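Long-range contacts in lombricine kinase (PDB 3JPZ), which probably catalyses the reversible transfer of a phosphoryl group between ATP and the guanidino compound lombricine, as a member of the phosphagen kinase family: residues A[116-121]-A[235-240]; A[211-216]-A[225-230]. All coordinates share one frame; numbering follows the deposited sequence.

Contact 1: residues A[116-121]-A[235-240]; sequences CRIRTG and AVFERF
Strand 116-121 and helix 235-240 run in nearly the same direction, their axes 30° apart and 8.1 Å at closest approach, with Arg117 nearest Val236 and Ile118 nearest Phe237 by their CA atoms. No hydrogen bond crosses between them; the contact is largely apolar, and Ile118 carries most of it through both branches of its side chain. Ile118 CG2 sits over the centre of the Phe240 ring, 3.8 Å from the centroid and 11° off the normal, a CH-pi contact. Ile118 O also comes to 3.4 Å from Phe240 CD1. On the other branch, Ile118 CG1 lies 3.8 Å from Val236 CG1, and the extended arm (chi2 172°) carries Ile118 CD1 on to 3.6 Å from Phe237 CB. A beta-branched chain suits this place because it serves both directions. Farther along the strand, Thr120 CG2 approaches Phe240 CZ at 3.5 Å, while its hydroxyl OG1 is hydrogen-bonded to Thr276 O. At the other end, Cys116 and Val236, compact and buried, meet CB to CG2 at 4.0 Å. Arg117 and Arg119 point away from the helix; both are seen to bind ADP in a crystal structure of this protein, though none is bound to this chain. The strand thus has an apolar side for the helix and a basic side for the nucleotide, fitting the phosphagen kinase catalytic domain, where helices back the antiparallel sheet that forms the nucleotide site.

Contact 2: residues A[211-216]-A[225-230]; sequences TFLIWI and ISMQKG
The Phe212 ring meets Ser226 at its edge: Ser226 CB lies near the ring plane, 3.9 Å from Phe212 CD1, and Ile225 O approaches the same ring obliquely. Phe212 and Ser226 project to the same side of the sheet as an antiparallel non-hydrogen-bonded pair. Next to it, Leu213 and Ile225 are a hydrogen-bonded pair, joined by Leu213 N to Ile225 O at 2.7 Å and Ile225 N to Leu213 O at 2.8 Å. Met227 N adds a bond to Thr211 O, 2.9 Å long. On the other side of the sheet Leu213 and Ile225 lie side by side, Leu213 CD2 to Ile225 CD1 3.6 Å, and Met227, bent at chi3 (70°), brings its CE to 4.0 Å from Leu213 CD2. The beta-branched Ile225 and the branched Leu213 suit a strand pair on the side away from Ser226, and the unbranched Met227 can bend to put its methyl against Leu213. Thr211 CG2 touches Gln228 CG at the partly exposed end. These strands form a beta hairpin within the larger antiparallel sheet: strand 203-207 flanks 212-216, strand 113-122 flanks 222-229, and helix 233-252 packs on the side of Phe212 and Ser226.

Both contacts use the same sheet, in which strands 113-122 and 222-229 are neighbours, and contact 2 is nested within the chain loop closed by contact 1. Contact 1 is buried and joins strand to helix mainly through apolar side-chain contacts, with no hydrogen bond across; contact 2 is partly buried and joins strand to strand, mainly by backbone hydrogen bonds. Ser226 ties them together: Ser226 OG probably bonds Val236 O at 2.7 Å, and Ser226 O probably accepts from Ile118 N at 2.8 Å. A small hydroxyl therefore suits the place where the helix lies on the hairpin. On the sheet's other side, Met227 and Ile225 adjoin the ADP-binding residues Arg117 and Arg119.

Contact 1: residues A[116-121]-A[235-240]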
loop_
_atom_site.group_PDB
_atom_site.type_symbol
_atom_site.label_atom_id
_atom_site.label_comp_id
_atom_site.label_asym_id
_atom_site.label_seq_id
_atom_site.Cartn_x
_atom_site.Cartn_y
_atom_site.Cartn_z
ATOM N N CYS A 116 -18.667 19.021 21.767
ATOM C CA CYS A 116 -18.001 17.929 22.441
ATOM C C CYS A 116 -18.258 16.664 21.649
ATOM O O CYS A 116 -19.351 16.467 21.111
ATOM C CB CYS A 116 -18.558 17.732 23.855
ATOM S SG CYS A 116 -18.929 19.240 24.763
ATOM N N ARG A 117 -17.246 15.813 21.564
ATOM C CA ARG A 117 -17.454 14.443 21.137
ATOM C C ARG A 117 -16.583 13.543 21.989
ATOM O O ARG A 117 -15.613 13.990 22.600
ATOM C CB ARG A 117 -17.177 14.237 19.641
ATOM C CG ARG A 117 -16.024 15.029 19.070
ATOM C CD ARG A 117 -15.580 14.454 17.723
ATOM N NE ARG A 117 -14.518 13.469 17.905
ATOM C CZ ARG A 117 -14.101 12.619 16.974
ATOM N NH1 ARG A 117 -14.657 12.609 15.773
ATOM N NH2 ARG A 117 -13.123 11.771 17.257
ATOM N N ILE A 118 -16.974 12.281 22.061
ATOM C CA ILE A 118 -16.184 11.254 22.706
ATOM C C ILE A 118 -16.176 10.077 21.752
ATOM O O ILE A 118 -17.230 9.648 21.295
ATOM C CB ILE A 118 -16.809 10.814 24.035
ATOM C CG1 ILE A 118 -16.980 12.009 24.965
ATOM C CG2 ILE A 118 -15.951 9.736 24.689
ATOM C CD1 ILE A 118 -17.758 11.676 26.220
ATOM N N ARG A 119 -14.997 9.549 21.454
ATOM C CA ARG A 119 -14.889 8.485 20.474
ATOM C C ARG A 119 -14.129 7.307 21.057
ATOM O O ARG A 119 -13.290 7.456 21.940
ATOM C CB ARG A 119 -14.219 8.987 19.190
ATOM C CG ARG A 119 -12.699 8.949 19.191
ATOM C CD ARG A 119 -12.153 7.920 18.209
ATOM N NE ARG A 119 -10.701 7.786 18.312
ATOM C CZ ARG A 119 -9.820 8.467 17.583
ATOM N NH1 ARG A 119 -8.520 8.271 17.763
ATOM N NH2 ARG A 119 -10.228 9.342 16.673
ATOM N N THR A 120 -14.464 6.123 20.583
ATOM C CA THR A 120 -13.667 4.961 20.894
ATOM C C THR A 120 -13.743 4.040 19.703
ATOM O O THR A 120 -14.379 4.361 18.704
ATOM C CB THR A 120 -14.163 4.237 22.156
ATOM O OG1 THR A 120 -13.174 3.285 22.574
ATOM C CG2 THR A 120 -15.486 3.525 21.882
ATOM N N GLY A 121 -13.075 2.904 19.804
ATOM C CA GLY A 121 -13.153 1.901 18.771
ATOM C C GLY A 121 -13.474 0.579 19.424
ATOM O O GLY A 121 -13.204 0.367 20.601
ATOM N N ALA A 235 -23.852 14.608 28.830
ATOM C CA ALA A 235 -24.885 14.082 27.959
ATOM C C ALA A 235 -24.240 13.278 26.836
ATOM O O ALA A 235 -24.753 12.240 26.437
ATOM C CB ALA A 235 -25.723 15.216 27.395
ATOM N N VAL A 236 -23.101 13.758 26.343
ATOM C CA VAL A 236 -22.392 13.099 25.253
ATOM C C VAL A 236 -21.859 11.744 25.681
ATOM O O VAL A 236 -21.880 10.779 24.912
ATOM C CB VAL A 236 -21.199 13.950 24.758
ATOM C CG1 VAL A 236 -20.354 13.144 23.779
ATOM C CG2 VAL A 236 -21.694 15.218 24.112
ATOM N N PHE A 237 -21.378 11.681 26.916
ATOM C CA PHE A 237 -20.853 10.451 27.476
ATOM C C PHE A 237 -22.014 9.497 27.762
ATOM O O PHE A 237 -21.882 8.286 27.604
ATOM C CB PHE A 237 -20.083 10.756 28.764
ATOM C CG PHE A 237 -19.364 9.565 29.349
ATOM C CD1 PHE A 237 -18.533 8.784 28.568
ATOM C CD2 PHE A 237 -19.501 9.254 30.693
ATOM C CE1 PHE A 237 -17.863 7.704 29.112
ATOM C CE2 PHE A 237 -18.836 8.175 31.244
ATOM C CZ PHE A 237 -18.015 7.400 30.453
ATOM N N GLU A 238 -23.147 10.053 28.183
ATOM C CA GLU A 238 -24.303 9.241 28.557
ATOM C C GLU A 238 -24.800 8.459 27.359
ATOM O O GLU A 238 -25.133 7.280 27.465
ATOM C CB GLU A 238 -25.440 10.120 29.089
ATOM C CG GLU A 238 -26.615 9.326 29.681
ATOM C CD GLU A 238 -27.534 8.694 28.632
ATOM O OE1 GLU A 238 -27.657 9.237 27.504
ATOM O OE2 GLU A 238 -28.155 7.654 28.953
ATOM N N ARG A 239 -24.875 9.141 26.226
ATOM C CA ARG A 239 -25.299 8.530 24.976
ATOM C C ARG A 239 -24.222 7.563 24.513
ATOM O O ARG A 239 -24.504 6.476 24.040
ATOM C CB ARG A 239 -25.543 9.616 23.923
ATOM C CG ARG A 239 -25.703 9.108 22.498
ATOM C CD ARG A 239 -26.209 10.214 21.576
ATOM N NE ARG A 239 -27.552 10.653 21.946
ATOM C CZ ARG A 239 -27.836 11.813 22.529
ATOM N NH1 ARG A 239 -26.868 12.681 22.807
ATOM N NH2 ARG A 239 -29.094 12.110 22.826
ATOM N N PHE A 240 -22.977 7.985 24.663
ATOM C CA PHE A 240 -21.824 7.183 24.309
ATOM C C PHE A 240 -21.900 5.781 24.924
ATOM O O PHE A 240 -21.862 4.776 24.219
ATOM C CB PHE A 240 -20.583 7.927 24.803
ATOM C CG PHE A 240 -19.290 7.246 24.512
ATOM C CD1 PHE A 240 -18.693 7.357 23.264
ATOM C CD2 PHE A 240 -18.635 6.537 25.507
ATOM C CE1 PHE A 240 -17.475 6.746 23.005
ATOM C CE2 PHE A 240 -17.426 5.932 25.254
ATOM C CZ PHE A 240 -16.843 6.035 23.994
#

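Contact 2: residues A[211-216]-A[225-230]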
loop_
_atom_site.group_PDB
_atom_site.type_symbol
_atom_site.label_atom_id
_atom_site.label_comp_id
_atom_site.label_asym_id
_atom_site.label_seq_id
_atom_site.Cartn_x
_atom_site.Cartn_y
_atom_site.Cartn_z
ATOM N N THR A 211 -26.024 12.717 16.483
ATOM C CA THR A 211 -25.268 12.834 17.725
ATOM C C THR A 211 -24.562 11.524 18.048
ATOM O O THR A 211 -23.818 11.435 19.019
ATOM C CB THR A 211 -26.196 13.157 18.898
ATOM O OG1 THR A 211 -27.274 12.213 18.914
ATOM C CG2 THR A 211 -26.762 14.568 18.778
ATOM N N PHE A 212 -24.820 10.498 17.241
ATOM C CA PHE A 212 -24.175 9.206 17.410
ATOM C C PHE A 212 -23.798 8.683 16.039
ATOM O O PHE A 212 -24.657 8.446 15.193
ATOM C CB PHE A 212 -25.108 8.225 18.122
ATOM C CG PHE A 212 -24.389 7.110 18.824
ATOM C CD1 PHE A 212 -23.478 7.381 19.830
ATOM C CD2 PHE A 212 -24.631 5.790 18.481
ATOM C CE1 PHE A 212 -22.822 6.357 20.477
ATOM C CE2 PHE A 212 -23.978 4.763 19.124
ATOM C CZ PHE A 212 -23.071 5.044 20.121
ATOM N N LEU A 213 -22.500 8.506 15.832
ATOM C CA LEU A 213 -21.949 8.211 14.519
ATOM C C LEU A 213 -21.129 6.932 14.584
ATOM O O LEU A 213 -20.371 6.716 15.512
ATOM C CB LEU A 213 -21.078 9.375 14.050
ATOM C CG LEU A 213 -20.146 9.105 12.867
ATOM C CD1 LEU A 213 -20.932 8.941 11.564
ATOM C CD2 LEU A 213 -19.138 10.246 12.768
ATOM N N ILE A 214 -21.282 6.087 13.580
ATOM C CA ILE A 214 -20.646 4.786 13.572
ATOM C C ILE A 214 -19.912 4.635 12.252
ATOM O O ILE A 214 -20.514 4.774 11.197
ATOM C CB ILE A 214 -21.703 3.672 13.709
ATOM C CG1 ILE A 214 -22.427 3.781 15.056
ATOM C CG2 ILE A 214 -21.086 2.289 13.518
ATOM C CD1 ILE A 214 -21.554 3.511 16.263
ATOM N N TRP A 215 -18.607 4.399 12.302
ATOM C CA TRP A 215 -17.852 4.038 11.100
ATOM C C TRP A 215 -17.497 2.569 11.171
ATOM O O TRP A 215 -16.951 2.105 12.166
ATOM C CB TRP A 215 -16.545 4.800 10.978
ATOM C CG TRP A 215 -16.659 6.233 10.660
ATOM C CD1 TRP A 215 -17.773 6.910 10.289
ATOM C CD2 TRP A 215 -15.586 7.173 10.646
ATOM N NE1 TRP A 215 -17.465 8.230 10.059
ATOM C CE2 TRP A 215 -16.124 8.414 10.268
ATOM C CE3 TRP A 215 -14.214 7.083 10.912
ATOM C CZ2 TRP A 215 -15.339 9.568 10.158
ATOM C CZ3 TRP A 215 -13.438 8.233 10.806
ATOM C CH2 TRP A 215 -14.004 9.454 10.428
ATOM N N ILE A 216 -17.778 1.848 10.104
ATOM C CA ILE A 216 -17.435 0.442 10.041
ATOM C C ILE A 216 -16.262 0.230 9.092
ATOM O O ILE A 216 -16.268 0.693 7.951
ATOM C CB ILE A 216 -18.644 -0.408 9.606
ATOM C CG1 ILE A 216 -19.780 -0.249 10.618
ATOM C CG2 ILE A 216 -18.255 -1.880 9.474
ATOM C CD1 ILE A 216 -21.005 -1.052 10.293
ATOM N N ILE A 225 -18.642 7.312 17.679
ATOM C CA ILE A 225 -18.499 8.695 18.100
ATOM C C ILE A 225 -19.825 9.244 18.582
ATOM O O ILE A 225 -20.807 9.216 17.859
ATOM C CB ILE A 225 -17.967 9.576 16.962
ATOM C CG1 ILE A 225 -16.630 9.017 16.447
ATOM C CG2 ILE A 225 -17.776 11.001 17.458
ATOM C CD1 ILE A 225 -16.512 9.015 14.961
ATOM N N SER A 226 -19.846 9.726 19.821
ATOM C CA SER A 226 -20.957 10.509 20.317
ATOM C C SER A 226 -20.571 11.985 20.328
ATOM O O SER A 226 -19.443 12.328 20.677
ATOM C CB SER A 226 -21.341 10.058 21.723
ATOM O OG SER A 226 -22.362 10.879 22.240
ATOM N N MET A 227 -21.512 12.850 19.946
ATOM C CA MET A 227 -21.224 14.270 19.777
ATOM C C MET A 227 -22.470 15.153 19.890
ATOM O O MET A 227 -23.597 14.714 19.611
ATOM C CB MET A 227 -20.586 14.490 18.409
ATOM C CG MET A 227 -21.512 14.138 17.254
ATOM S SD MET A 227 -20.732 14.275 15.640
ATOM C CE MET A 227 -19.593 12.892 15.701
ATOM N N GLN A 228 -22.241 16.401 20.302
ATOM C CA GLN A 228 -23.259 17.442 20.355
ATOM C C GLN A 228 -22.573 18.793 20.260
ATOM O O GLN A 228 -21.445 18.953 20.704
ATOM C CB GLN A 228 -24.015 17.436 21.687
ATOM C CG GLN A 228 -24.904 16.250 21.943
ATOM C CD GLN A 228 -25.715 16.398 23.219
ATOM O OE1 GLN A 228 -26.626 15.610 23.475
ATOM N NE2 GLN A 228 -25.395 17.420 24.026
ATOM N N LYS A 229 -23.267 19.776 19.710
ATOM C CA LYS A 229 -22.816 21.152 19.840
ATOM C C LYS A 229 -23.069 21.529 21.287
ATOM O O LYS A 229 -23.900 20.908 21.941
ATOM C CB LYS A 229 -23.613 22.076 18.925
ATOM C CG LYS A 229 -23.861 21.538 17.524
ATOM C CD LYS A 229 -25.216 22.000 17.004
ATOM C CE LYS A 229 -25.423 23.500 17.192
ATOM N NZ LYS A 229 -26.868 23.853 17.242
ATOM N N GLY A 230 -22.369 22.545 21.781
ATOM C CA GLY A 230 -22.504 22.960 23.164
ATOM C C GLY A 230 -21.500 22.285 24.076
ATOM O O GLY A 230 -20.511 21.732 23.604
#